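Local coordinates for protein putative alpha-galactosidase (Bacteroides fragilis, PDB 4NZJ) that probably hydrolyses terminal non-reducing alpha-D-galactose residues from alpha-D-galactosides, as a member of glycoside hydrolase family 27, at residues P18-N23 / Q385-R390; T99-W104 / S313-P318; G295-L300 / F418-S423; L350-M353 / P357-S360; P378-I383 / C468-F473. All coordinates share one frame; numbering follows the deposited sequence. Where two conformers were deposited one is given.

Contact 1 of 5, residues P18-N23 / Q385-R390; sequences PHIIGN and QDVLGR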
# COMPACT_ATOMS: atom_id res chain seq x y z
N PRO A 18 -2.22 -3.23 -9.92
CA PRO A 18 -1.10 -4.16 -10.16
C PRO A 18 -1.34 -5.09 -11.33
O PRO A 18 -2.48 -5.43 -11.63
CB PRO A 18 -1.03 -4.97 -8.87
CG PRO A 18 -2.42 -4.95 -8.34
CD PRO A 18 -2.99 -3.61 -8.72
N HIS A 19 -0.25 -5.53 -11.97
CA HIS A 19 -0.32 -6.51 -13.06
C HIS A 19 0.20 -7.89 -12.63
O HIS A 19 0.44 -8.77 -13.47
CB HIS A 19 0.49 -6.00 -14.26
CG HIS A 19 0.07 -4.64 -14.73
ND1 HIS A 19 -1.17 -4.39 -15.28
CD2 HIS A 19 0.73 -3.45 -14.74
CE1 HIS A 19 -1.26 -3.11 -15.60
NE2 HIS A 19 -0.13 -2.52 -15.28
N ILE A 20 0.36 -8.08 -11.33
CA ILE A 20 0.71 -9.39 -10.76
C ILE A 20 0.04 -9.49 -9.41
O ILE A 20 -0.09 -8.49 -8.70
CB ILE A 20 2.24 -9.58 -10.64
CG1 ILE A 20 2.56 -11.03 -10.26
CG2 ILE A 20 2.85 -8.61 -9.63
CD1 ILE A 20 4.03 -11.35 -10.28
N ILE A 21 -0.44 -10.68 -9.07
CA ILE A 21 -1.15 -10.90 -7.81
C ILE A 21 -0.85 -12.31 -7.30
O ILE A 21 -0.89 -13.27 -8.07
CB ILE A 21 -2.68 -10.67 -7.99
CG1 ILE A 21 -3.42 -10.76 -6.65
CG2 ILE A 21 -3.28 -11.66 -8.98
CD1 ILE A 21 -3.26 -9.54 -5.77
N GLY A 22 -0.56 -12.41 -6.00
CA GLY A 22 -0.25 -13.67 -5.36
C GLY A 22 -1.34 -14.09 -4.40
O GLY A 22 -1.99 -13.25 -3.77
N ASN A 23 -1.55 -15.40 -4.29
CA ASN A 23 -2.52 -15.97 -3.36
C ASN A 23 -2.09 -17.39 -2.99
O ASN A 23 -1.43 -18.06 -3.78
CB ASN A 23 -3.91 -15.98 -3.99
CG ASN A 23 -5.03 -15.98 -2.97
OD1 ASN A 23 -5.91 -16.85 -2.98
ND2 ASN A 23 -5.03 -15.00 -2.09
N GLN A 385 3.89 -0.04 -7.94
CA GLN A 385 3.43 -1.40 -8.20
C GLN A 385 4.30 -2.17 -9.20
O GLN A 385 3.95 -3.27 -9.61
CB GLN A 385 1.97 -1.34 -8.69
CG GLN A 385 1.01 -0.75 -7.67
CD GLN A 385 0.74 -1.70 -6.51
OE1 GLN A 385 0.08 -2.72 -6.67
NE2 GLN A 385 1.28 -1.36 -5.34
N ASP A 386 5.44 -1.61 -9.59
CA ASP A 386 6.31 -2.28 -10.55
C ASP A 386 6.66 -3.69 -10.06
O ASP A 386 7.07 -3.86 -8.92
CB ASP A 386 7.59 -1.49 -10.80
CG ASP A 386 8.43 -2.10 -11.90
OD1 ASP A 386 8.10 -1.89 -13.09
OD2 ASP A 386 9.42 -2.81 -11.59
N VAL A 387 6.54 -4.67 -10.95
CA VAL A 387 6.68 -6.08 -10.55
C VAL A 387 8.08 -6.46 -10.06
O VAL A 387 8.23 -7.43 -9.32
CB VAL A 387 6.23 -7.06 -11.67
CG1 VAL A 387 4.78 -6.78 -12.07
CG2 VAL A 387 7.15 -6.99 -12.88
N LEU A 388 9.10 -5.69 -10.43
CA LEU A 388 10.45 -5.99 -9.93
C LEU A 388 10.51 -5.75 -8.41
O LEU A 388 11.24 -6.44 -7.71
CB LEU A 388 11.51 -5.16 -10.66
CG LEU A 388 12.97 -5.53 -10.36
CD1 LEU A 388 13.29 -6.95 -10.80
CD2 LEU A 388 13.90 -4.53 -11.03
N GLY A 389 9.74 -4.79 -7.92
CA GLY A 389 9.56 -4.59 -6.49
C GLY A 389 10.78 -4.04 -5.77
O GLY A 389 10.98 -4.32 -4.60
N ARG A 390 11.57 -3.24 -6.47
CA ARG A 390 12.76 -2.64 -5.87
C ARG A 390 12.38 -1.36 -5.11
O ARG A 390 11.70 -0.49 -5.64
CB ARG A 390 13.81 -2.31 -6.94
CG ARG A 390 14.37 -3.52 -7.67
CD ARG A 390 15.61 -4.09 -7.00
NE ARG A 390 16.54 -4.65 -7.99
CZ ARG A 390 16.51 -5.90 -8.43
NH1 ARG A 390 15.61 -6.76 -7.98
NH2 ARG A 390 17.40 -6.30 -9.33
O HOH W 1 2.12 -4.11 -11.52

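Contact 2 of 5, residues T99-W104 / S313-P318; sequences TPPMGW and SGWNDP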
# COMPACT_ATOMS: atom_id res chain seq x y z
N THR A 99 3.13 -7.04 -5.07
CA THR A 99 3.31 -5.59 -5.12
C THR A 99 2.91 -5.01 -3.77
O THR A 99 2.22 -5.67 -2.99
CB THR A 99 2.44 -4.94 -6.22
OG1 THR A 99 1.05 -5.14 -5.91
CG2 THR A 99 2.75 -5.53 -7.58
N PRO A 100 3.34 -3.77 -3.46
CA PRO A 100 2.98 -3.22 -2.15
C PRO A 100 1.47 -3.09 -1.96
O PRO A 100 0.74 -2.84 -2.93
CB PRO A 100 3.64 -1.84 -2.15
CG PRO A 100 4.77 -1.97 -3.10
CD PRO A 100 4.30 -2.91 -4.17
N PRO A 101 0.99 -3.27 -0.72
CA PRO A 101 -0.45 -3.13 -0.48
C PRO A 101 -0.91 -1.68 -0.57
O PRO A 101 -0.18 -0.77 -0.15
CB PRO A 101 -0.62 -3.66 0.94
CG PRO A 101 0.68 -3.40 1.59
CD PRO A 101 1.74 -3.49 0.53
N MSE A 102 -2.10 -1.47 -1.10
CA MSE A 102 -2.70 -0.15 -1.20
C MSE A 102 -4.06 -0.19 -0.55
O MSE A 102 -4.79 -1.16 -0.69
CB MSE A 102 -2.87 0.23 -2.67
CG MSE A 102 -1.56 0.20 -3.45
SE MSE A 102 -1.86 0.61 -5.34
CE MSE A 102 -2.84 2.30 -5.13
N GLY A 103 -4.41 0.88 0.16
CA GLY A 103 -5.69 0.91 0.85
C GLY A 103 -5.82 2.04 1.84
O GLY A 103 -5.29 3.14 1.63
N TRP A 104 -6.53 1.75 2.93
CA TRP A 104 -6.93 2.75 3.92
C TRP A 104 -6.94 2.12 5.30
O TRP A 104 -7.31 0.96 5.47
CB TRP A 104 -8.32 3.26 3.57
CG TRP A 104 -8.98 4.16 4.56
CD1 TRP A 104 -8.82 5.50 4.67
CD2 TRP A 104 -9.95 3.79 5.55
NE1 TRP A 104 -9.61 6.00 5.68
CE2 TRP A 104 -10.32 4.96 6.24
CE3 TRP A 104 -10.54 2.57 5.93
CZ2 TRP A 104 -11.26 4.97 7.27
CZ3 TRP A 104 -11.48 2.57 6.97
CH2 TRP A 104 -11.83 3.77 7.62
N SER A 313 6.60 -9.48 -1.61
CA SER A 313 6.17 -10.24 -0.44
C SER A 313 6.88 -9.85 0.87
O SER A 313 6.78 -10.58 1.84
CB SER A 313 6.27 -11.75 -0.68
OG SER A 313 5.68 -12.11 -1.92
N GLY A 314 7.55 -8.70 0.89
CA GLY A 314 8.25 -8.25 2.08
C GLY A 314 8.65 -6.80 1.96
O GLY A 314 9.72 -6.51 1.45
N TRP A 315 7.78 -5.90 2.42
CA TRP A 315 7.95 -4.46 2.23
C TRP A 315 8.31 -3.72 3.51
O TRP A 315 7.78 -4.02 4.59
CB TRP A 315 6.66 -3.88 1.64
CG TRP A 315 6.17 -4.65 0.46
CD1 TRP A 315 5.12 -5.52 0.43
CD2 TRP A 315 6.74 -4.65 -0.85
NE1 TRP A 315 4.99 -6.05 -0.84
CE2 TRP A 315 5.98 -5.54 -1.64
CE3 TRP A 315 7.82 -3.98 -1.44
CZ2 TRP A 315 6.26 -5.77 -2.99
CZ3 TRP A 315 8.10 -4.22 -2.79
CH2 TRP A 315 7.32 -5.11 -3.54
N ASN A 316 9.20 -2.74 3.39
CA ASN A 316 9.43 -1.79 4.47
C ASN A 316 8.23 -0.85 4.53
O ASN A 316 7.85 -0.26 3.52
CB ASN A 316 10.69 -0.96 4.22
CG ASN A 316 11.98 -1.76 4.37
OD1 ASN A 316 12.18 -2.46 5.37
ND2 ASN A 316 12.87 -1.63 3.39
N ASP A 317 7.67 -0.69 5.72
CA ASP A 317 6.46 0.11 5.92
C ASP A 317 6.82 1.42 6.65
O ASP A 317 7.09 1.40 7.84
CB ASP A 317 5.44 -0.72 6.70
CG ASP A 317 4.13 0.00 6.95
OD1 ASP A 317 3.93 1.15 6.49
OD2 ASP A 317 3.28 -0.61 7.64
N PRO A 318 6.82 2.55 5.93
CA PRO A 318 7.12 3.85 6.53
C PRO A 318 5.88 4.55 7.12
O PRO A 318 5.90 5.77 7.33
CB PRO A 318 7.69 4.64 5.36
CG PRO A 318 6.99 4.09 4.16
CD PRO A 318 6.55 2.68 4.48

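Contact 3 of 5, residues G295-L300 / F418-S423; sequences GILNIL and FNRASS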
# COMPACT_ATOMS: atom_id res chain seq x y z
N GLY A 295 8.14 13.31 11.58
CA GLY A 295 7.82 13.98 10.33
C GLY A 295 8.15 13.14 9.11
O GLY A 295 8.87 12.15 9.19
N ILE A 296 7.59 13.55 7.98
CA ILE A 296 7.81 12.87 6.71
C ILE A 296 9.30 12.77 6.40
O ILE A 296 9.79 11.70 6.04
CB ILE A 296 7.08 13.63 5.57
CG1 ILE A 296 5.56 13.48 5.72
CG2 ILE A 296 7.54 13.13 4.20
CD1 ILE A 296 4.76 14.57 5.04
N LEU A 297 10.02 13.89 6.54
CA LEU A 297 11.46 13.91 6.25
C LEU A 297 12.22 12.92 7.13
O LEU A 297 13.17 12.29 6.69
CB LEU A 297 12.05 15.30 6.44
CG LEU A 297 11.60 16.37 5.44
CD1 LEU A 297 12.42 17.63 5.63
CD2 LEU A 297 11.72 15.86 4.01
N ASN A 298 11.78 12.81 8.37
CA ASN A 298 12.48 11.97 9.34
C ASN A 298 12.33 10.50 9.03
O ASN A 298 13.27 9.71 9.18
CB ASN A 298 11.97 12.29 10.74
CG ASN A 298 12.01 13.77 11.01
OD1 ASN A 298 11.10 14.51 10.62
ND2 ASN A 298 13.08 14.23 11.63
N ILE A 299 11.16 10.12 8.54
CA ILE A 299 10.93 8.74 8.16
C ILE A 299 11.70 8.40 6.87
O ILE A 299 12.18 7.28 6.73
CB ILE A 299 9.41 8.42 8.08
CG1 ILE A 299 8.86 8.37 9.51
CG2 ILE A 299 9.17 7.10 7.36
CD1 ILE A 299 7.37 8.16 9.62
N LEU A 300 11.85 9.36 5.96
CA LEU A 300 12.70 9.18 4.78
C LEU A 300 14.13 8.81 5.18
O LEU A 300 14.72 7.92 4.59
CB LEU A 300 12.74 10.43 3.90
CG LEU A 300 11.46 10.74 3.14
CD1 LEU A 300 11.59 12.07 2.42
CD2 LEU A 300 11.14 9.62 2.15
N PHE A 418 14.27 15.30 -5.58
CA PHE A 418 13.45 15.79 -4.48
C PHE A 418 14.13 16.94 -3.77
O PHE A 418 15.18 16.78 -3.16
CB PHE A 418 13.16 14.65 -3.52
CG PHE A 418 12.54 15.08 -2.22
CD1 PHE A 418 11.46 15.96 -2.19
CD2 PHE A 418 13.03 14.58 -1.01
CE1 PHE A 418 10.89 16.34 -0.98
CE2 PHE A 418 12.46 14.96 0.20
CZ PHE A 418 11.40 15.84 0.21
N ASN A 419 13.51 18.11 -3.87
CA ASN A 419 13.97 19.30 -3.19
C ASN A 419 13.43 19.35 -1.77
O ASN A 419 12.25 19.58 -1.56
CB ASN A 419 13.50 20.54 -3.97
CG ASN A 419 13.99 21.83 -3.35
OD1 ASN A 419 14.93 21.84 -2.56
ND2 ASN A 419 13.37 22.94 -3.73
N ARG A 420 14.31 19.12 -0.79
CA ARG A 420 13.95 19.24 0.63
C ARG A 420 13.74 20.69 1.05
O ARG A 420 12.98 20.95 1.99
CB ARG A 420 15.07 18.68 1.51
CG ARG A 420 14.75 17.35 2.15
CD ARG A 420 15.98 16.85 2.89
NE ARG A 420 16.93 16.28 1.94
CZ ARG A 420 18.11 16.81 1.60
NH1 ARG A 420 18.56 17.94 2.13
NH2 ARG A 420 18.85 16.18 0.70
N ALA A 421 14.43 21.60 0.38
CA ALA A 421 14.57 22.98 0.83
C ALA A 421 13.31 23.83 0.64
O ALA A 421 12.43 23.51 -0.17
CB ALA A 421 15.74 23.63 0.13
N SER A 422 13.28 24.93 1.38
CA SER A 422 12.19 25.88 1.36
C SER A 422 12.33 26.91 0.24
O SER A 422 11.49 27.79 0.11
CB SER A 422 12.11 26.58 2.71
OG SER A 422 13.35 27.22 2.99
N SER A 423 13.40 26.80 -0.55
CA SER A 423 13.60 27.68 -1.70
C SER A 423 13.71 26.84 -2.97
O SER A 423 14.03 25.66 -2.90
CB SER A 423 14.87 28.51 -1.52
OG SER A 423 16.02 27.68 -1.47

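Contact 4 of 5, residues L350-M353 / P357-S360; sequences LWCM and PLLS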
# COMPACT_ATOMS: atom_id res chain seq x y z
N LEU A 350 7.49 9.80 -3.01
CA LEU A 350 8.60 9.05 -2.43
C LEU A 350 8.13 7.72 -1.85
O LEU A 350 8.83 6.72 -1.96
CB LEU A 350 9.34 9.91 -1.40
CG LEU A 350 10.13 11.05 -2.06
CD1 LEU A 350 10.61 12.07 -1.03
CD2 LEU A 350 11.30 10.51 -2.89
N TRP A 351 6.94 7.69 -1.25
CA TRP A 351 6.33 6.41 -0.85
C TRP A 351 6.19 5.50 -2.08
O TRP A 351 6.41 4.29 -2.01
CB TRP A 351 4.97 6.64 -0.18
CG TRP A 351 4.97 6.72 1.34
CD1 TRP A 351 4.17 6.00 2.18
CD2 TRP A 351 5.79 7.55 2.19
NE1 TRP A 351 4.42 6.34 3.48
CE2 TRP A 351 5.41 7.28 3.53
CE3 TRP A 351 6.80 8.50 1.96
CZ2 TRP A 351 6.02 7.91 4.63
CZ3 TRP A 351 7.39 9.13 3.05
CH2 TRP A 351 7.00 8.83 4.37
N CYS A 352 5.84 6.08 -3.23
CA CYS A 352 5.77 5.28 -4.45
C CYS A 352 7.15 4.75 -4.85
O CYS A 352 7.32 3.55 -5.10
CB CYS A 352 5.14 6.08 -5.60
SG CYS A 352 3.35 6.26 -5.42
N MSE A 353 8.14 5.64 -4.89
CA MSE A 353 9.52 5.25 -5.24
C MSE A 353 10.11 4.22 -4.32
O MSE A 353 10.88 3.37 -4.76
CB MSE A 353 10.45 6.47 -5.20
CG MSE A 353 10.16 7.49 -6.30
SE MSE A 353 10.73 6.86 -8.06
CE MSE A 353 12.67 6.94 -7.78
N PRO A 357 4.02 0.44 1.24
CA PRO A 357 2.57 0.36 1.34
C PRO A 357 1.98 1.75 1.12
O PRO A 357 2.57 2.75 1.57
CB PRO A 357 2.35 -0.10 2.78
CG PRO A 357 3.57 -0.87 3.11
CD PRO A 357 4.69 -0.15 2.41
N LEU A 358 0.87 1.82 0.39
CA LEU A 358 0.17 3.08 0.16
C LEU A 358 -1.17 3.01 0.90
O LEU A 358 -2.21 2.73 0.30
CB LEU A 358 -0.05 3.35 -1.33
CG LEU A 358 1.20 3.37 -2.20
CD1 LEU A 358 0.86 3.55 -3.67
CD2 LEU A 358 2.16 4.45 -1.74
N LEU A 359 -1.11 3.25 2.21
CA LEU A 359 -2.28 3.14 3.07
C LEU A 359 -2.65 4.53 3.55
O LEU A 359 -1.93 5.13 4.35
CB LEU A 359 -2.00 2.21 4.26
CG LEU A 359 -1.65 0.76 3.90
CD1 LEU A 359 -1.27 -0.04 5.14
CD2 LEU A 359 -2.81 0.08 3.19
N SER A 360 -3.75 5.06 3.05
CA SER A 360 -4.20 6.39 3.44
C SER A 360 -4.77 6.39 4.84
O SER A 360 -5.52 5.49 5.21
CB SER A 360 -5.26 6.92 2.48
OG SER A 360 -5.72 8.19 2.92

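Contact 5 of 5, residues P378-I383 / C468-F473; sequences PDLIAI and CKVYIF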
# COMPACT_ATOMS: atom_id res chain seq x y z
N PRO A 378 -1.63 8.01 -11.79
CA PRO A 378 -1.44 6.67 -12.34
C PRO A 378 0.02 6.27 -12.57
O PRO A 378 0.36 5.11 -12.40
CB PRO A 378 -2.19 6.70 -13.68
CG PRO A 378 -3.01 7.95 -13.66
CD PRO A 378 -2.34 8.90 -12.73
N ASP A 379 0.84 7.23 -12.98
CA ASP A 379 2.26 6.96 -13.26
C ASP A 379 3.02 6.64 -11.98
O ASP A 379 3.84 5.73 -11.96
CB ASP A 379 2.91 8.16 -13.94
CG ASP A 379 2.51 8.31 -15.40
OD1 ASP A 379 1.94 7.36 -15.97
OD2 ASP A 379 2.78 9.38 -15.97
N LEU A 380 2.76 7.39 -10.92
CA LEU A 380 3.43 7.15 -9.64
C LEU A 380 3.01 5.82 -9.03
O LEU A 380 3.83 5.07 -8.53
CB LEU A 380 3.18 8.29 -8.66
CG LEU A 380 3.89 9.60 -9.00
CD1 LEU A 380 3.46 10.69 -8.04
CD2 LEU A 380 5.40 9.43 -8.97
N ILE A 381 1.72 5.51 -9.10
CA ILE A 381 1.24 4.22 -8.62
C ILE A 381 1.84 3.07 -9.44
O ILE A 381 2.23 2.04 -8.89
CB ILE A 381 -0.30 4.16 -8.61
CG1 ILE A 381 -0.82 5.14 -7.54
CG2 ILE A 381 -0.79 2.75 -8.34
CD1 ILE A 381 -2.30 5.43 -7.66
N ALA A 382 1.93 3.25 -10.76
CA ALA A 382 2.53 2.22 -11.61
C ALA A 382 3.98 1.95 -11.21
O ALA A 382 4.43 0.80 -11.21
CB ALA A 382 2.45 2.62 -13.08
N ILE A 383 4.70 3.00 -10.84
CA ILE A 383 6.05 2.85 -10.30
C ILE A 383 6.04 2.07 -8.98
O ILE A 383 6.79 1.11 -8.83
CB ILE A 383 6.75 4.22 -10.15
CG1 ILE A 383 7.09 4.77 -11.54
CG2 ILE A 383 8.00 4.10 -9.29
CD1 ILE A 383 7.48 6.23 -11.56
N CYS A 468 9.07 17.33 -5.73
CA CYS A 468 9.69 16.13 -6.24
C CYS A 468 9.22 15.94 -7.68
O CYS A 468 8.01 15.84 -7.92
CB CYS A 468 9.28 14.94 -5.39
SG CYS A 468 10.07 13.39 -5.87
N LYS A 469 10.16 15.94 -8.62
CA LYS A 469 9.84 15.61 -10.01
C LYS A 469 10.44 14.25 -10.34
O LYS A 469 11.56 13.94 -9.93
CB LYS A 469 10.36 16.67 -10.98
CG LYS A 469 9.52 17.93 -10.99
CD LYS A 469 10.03 18.94 -11.99
CE LYS A 469 9.13 20.17 -12.03
NZ LYS A 469 9.58 21.16 -13.04
N VAL A 470 9.68 13.46 -11.08
CA VAL A 470 10.05 12.09 -11.39
C VAL A 470 10.15 11.88 -12.89
O VAL A 470 9.36 12.44 -13.68
CB VAL A 470 9.05 11.09 -10.77
CG1 VAL A 470 9.44 9.65 -11.07
CG2 VAL A 470 8.92 11.31 -9.27
N TYR A 471 11.14 11.08 -13.28
CA TYR A 471 11.44 10.78 -14.67
C TYR A 471 11.71 9.29 -14.81
O TYR A 471 12.12 8.65 -13.85
CB TYR A 471 12.68 11.56 -15.10
CG TYR A 471 12.54 13.05 -14.92
CD1 TYR A 471 12.82 13.65 -13.69
CD2 TYR A 471 12.11 13.86 -15.96
CE1 TYR A 471 12.67 15.01 -13.52
CE2 TYR A 471 11.96 15.23 -15.79
CZ TYR A 471 12.25 15.80 -14.56
OH TYR A 471 12.11 17.15 -14.38
N ILE A 472 11.45 8.74 -15.99
CA ILE A 472 11.83 7.36 -16.27
C ILE A 472 12.83 7.36 -17.43
O ILE A 472 12.51 7.78 -18.54
CB ILE A 472 10.62 6.46 -16.59
CG1 ILE A 472 9.60 6.51 -15.46
CG2 ILE A 472 11.08 5.02 -16.83
CD1 ILE A 472 8.34 5.71 -15.72
N PHE A 473 14.04 6.88 -17.15
CA PHE A 473 15.13 6.89 -18.11
C PHE A 473 15.28 5.53 -18.79
O PHE A 473 15.24 4.50 -18.12
CB PHE A 473 16.45 7.25 -17.42
CG PHE A 473 16.62 8.72 -17.13
CD1 PHE A 473 16.00 9.30 -16.04
CD2 PHE A 473 17.41 9.51 -17.95
CE1 PHE A 473 16.17 10.65 -15.76
CE2 PHE A 473 17.59 10.86 -17.67
CZ PHE A 473 16.96 11.43 -16.58

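Contact 1 of 5, residues P18-N23 / Q385-R390
Q385 lies beside P18, and the two side chains run the same way. From CB, the Q385 chain leaves with CG beside the backbone N (chi1 -62°) and then bends again at CG (chi2 -72°). CB, CG and CD make no close contact with 18-23; they carry the amide to P18. The contact is made by the amide oxygen at its end. OE1 rests against the pyrrolidine ring, 3.3 Å from P18 CB and 3.7 Å from P18 CG. The same oxygen is hydrogen-bonded to the hydroxyl OG1 of T99, and NE2 is bonded to the carbonyl oxygen of P100. Both ends of the amide are therefore held, which should fix its rotation. P18 follows a cis peptide bond.

A water molecule joins the two backbones. H19 N donates to it (2.8 Å), and the water donates to Q385 O (2.8 Å). Further along, I20 CG2 touches V387 CG1 at 3.6 Å. V387 was modelled in two conformers, so this methyl contact is the less certain one.

D386 OD2 accepts from L388 N (3.1 Å) in an Asx turn, met from above the carboxylate plane. It also accepts from A409 N. Residues D386 to G389 form a type I beta turn. The arrangement is a small, partly hydrated interdomain junction. It sets the edge strand 20-23 of the N-terminal Ig-like domain against the loop that follows helix 378-384.

Contact 2 of 5, residues T99-W104 / S313-P318
The indole of W315 takes P100 on one face. P100 CG stands 3.8 Å from the centroid of the six-membered ring, only 2° off the ring normal. This is a CH-pi contact almost exactly over the centre. P100 CD adds to it, 3.7 Å from W315 CZ2. The two side chains cross at about a right angle. Two other groups approach the indole obliquely. T99 C comes within 3.5 Å of W315 CZ2, and P101 CD lies 3.9 Å from W315 CD1. Three consecutive residues thus follow the long dimension of the ring system, from the benzene part to the pyrrole part. The ring gets there because W315 CG lies beside the backbone N (chi1 -50°).

No hydrogen bond links the two segments. The indole N-H instead bonds to the carbonyl oxygen of L97, which helps to fix how the ring is turned. The pair sits at the foot of the TIM barrel, where the chain enters strand 102-105 and strand 315-317 begins. The chemistry is that of electron-rich aromatic carbon against the polarised C-H groups of proline. Both rings are rigid and buried, so the contact rests on close fit and CH-pi attraction rather than on polar pairing.

Contact 3 of 5, residues G295-L300 / F418-S423
L297 and L300 lie one turn apart on a helix and both reach F418. Their conformations are almost the same. In each, CG stands beside the backbone N (chi1 about -70°) and CD1 continues the chain in extended form. They nevertheless use different branches. L300 brings its extended methyl, with CD1 3.7 Å from F418 CE2, and meets the ring obliquely. L297 uses the other branch, and its CD2 sits 3.8 Å from F418 CZ, at the ring edge and near its plane. The ring of F418 is carried out to them with CG anti to the backbone N (chi1 169°).

L297 CD2 also touches R420 CG at 3.9 Å. The first torsion of R420 is unusual (chi1 -106°), far from a staggered value. Its chain is extended at CG and bends at chi3. It is the aliphatic CG that touches the leucine. The guanidinium turns elsewhere, to a salt bridge with D402 and to the carbonyl oxygens of S398 and D399. These partners fix the far end of the chain. The CA of R420 also lies over one face of the F418 ring, toward its rim.

The turn beyond the strand is tied by N419. Its OD1 accepts from A421 N (3.0 Å), an Asx turn, and its ND2 donates to S423 O (2.9 Å) in a nearly straight bond.

The contact joins helix 296-303 of the TIM barrel to the end of strand 413-419 in the C-terminal beta domain. Helix 341-353 lies alongside, with L350 touching both L300 and F418. W283 packs on L297, and D402 pairs with the backbone of F418.

Contact 4 of 5, residues L350-M353 / P357-S360
L358 meets W351 and C352 with its two methyl branches, and this apolar touching is the main part of the contact. L358 CD2 lies 3.9 Å from W351 CB. L358 CD1 reaches C352 SG at 4.1 Å. The fork of the leucine thus opens against two consecutive residues of the helix. Its CG lies beside the backbone N (chi1 -57°), which swings the fork to the helix although the CB itself does not point straight at it.

A second, weakly polar approach involves a carbonyl group. P357 O sits at the edge of the W351 indole, near the ring plane and 3.7 Å from W351 CD1. No hydrogen bond joins the two segments.

The indole has its polar partner elsewhere. A hydrogen bond from W351 NE1 to the carbonyl oxygen of D319 and an edge-to-face stack on H347 should fix the tilt of this ring, whose first torsion is off the usual staggered values (chi1 -95°).

The segments are joined by a short connection of three residues. It takes the chain from helix 341-353 into strand 358-360, the last strand of the TIM barrel, where L358 bonds through its backbone to P101 and G103 of the neighbouring chain stretch. Helix 296-303 packs against W351 through I299 and L300, while helix 378-384 borders the C352 and L358 end, with L380 touching C352 and N384 touching L358.

Contact 5 of 5, residues P378-I383 / C468-F473
V470 is the central bump, and its two methyls meet two different helix residues. V470 CG2 lies 4.0 Å from L380 CD2. V470 CG1 lies 4.0 Å from I383 CD1. The valine faces two side chains one turn apart on the helix and gives one methyl to each. The fit from the other side is similar. I383 meets V470 tip to tip, and its CD1 rests at the mouth of the shallow dip between V470 and I472, with I472 CD1 a looser neighbour at 4.3 Å. V470 and I472 are two residues apart and project from the same face of the strand, so a hollow lies between them.

The torsions aim these tips. I383 runs out in extended form, with CG1 anti to the carbonyl carbon (chi1 -71°). V470 has CG1 anti to its backbone N (chi1 -179°), which spreads its methyls over the two helix residues. L380 meets V470 at a slant.

The packing is wholly apolar and not tight. The axes of helix and strand approach to 10.7 Å, with 63° between their directions. Nearby, D379 bonds to the hydroxyl of Y443. V470 also packs on A416. Y471 points the other way, to L459 and V461 of strand 458-463.

This is a helix laid on the face of an antiparallel sheet. It forms part of the buried seam between the TIM barrel and the C-terminal beta domain, the domain pairing of family 27 galactosidases.

Contacts 2 and 4 lie deepest, 8 Å apart between centres. Both belong to the TIM barrel, and backbone bonds between strands 102-105 and 358-360 join them. Contacts 3 and 5 share a sheet of the C-terminal domain, through neighbouring strands 413-419 and 468-473. Contact 5 is buried, while contact 3 is only partly so and has an arginine at its margin. Contact 4, within the barrel, borders the seam and touches contacts 2, 3 and 5. Contact 1 joins the Ig-like domain to contact 2 through the Q385 amide. It is the most polar of the five, with a bridging water. The others rest on aliphatic and aromatic groups.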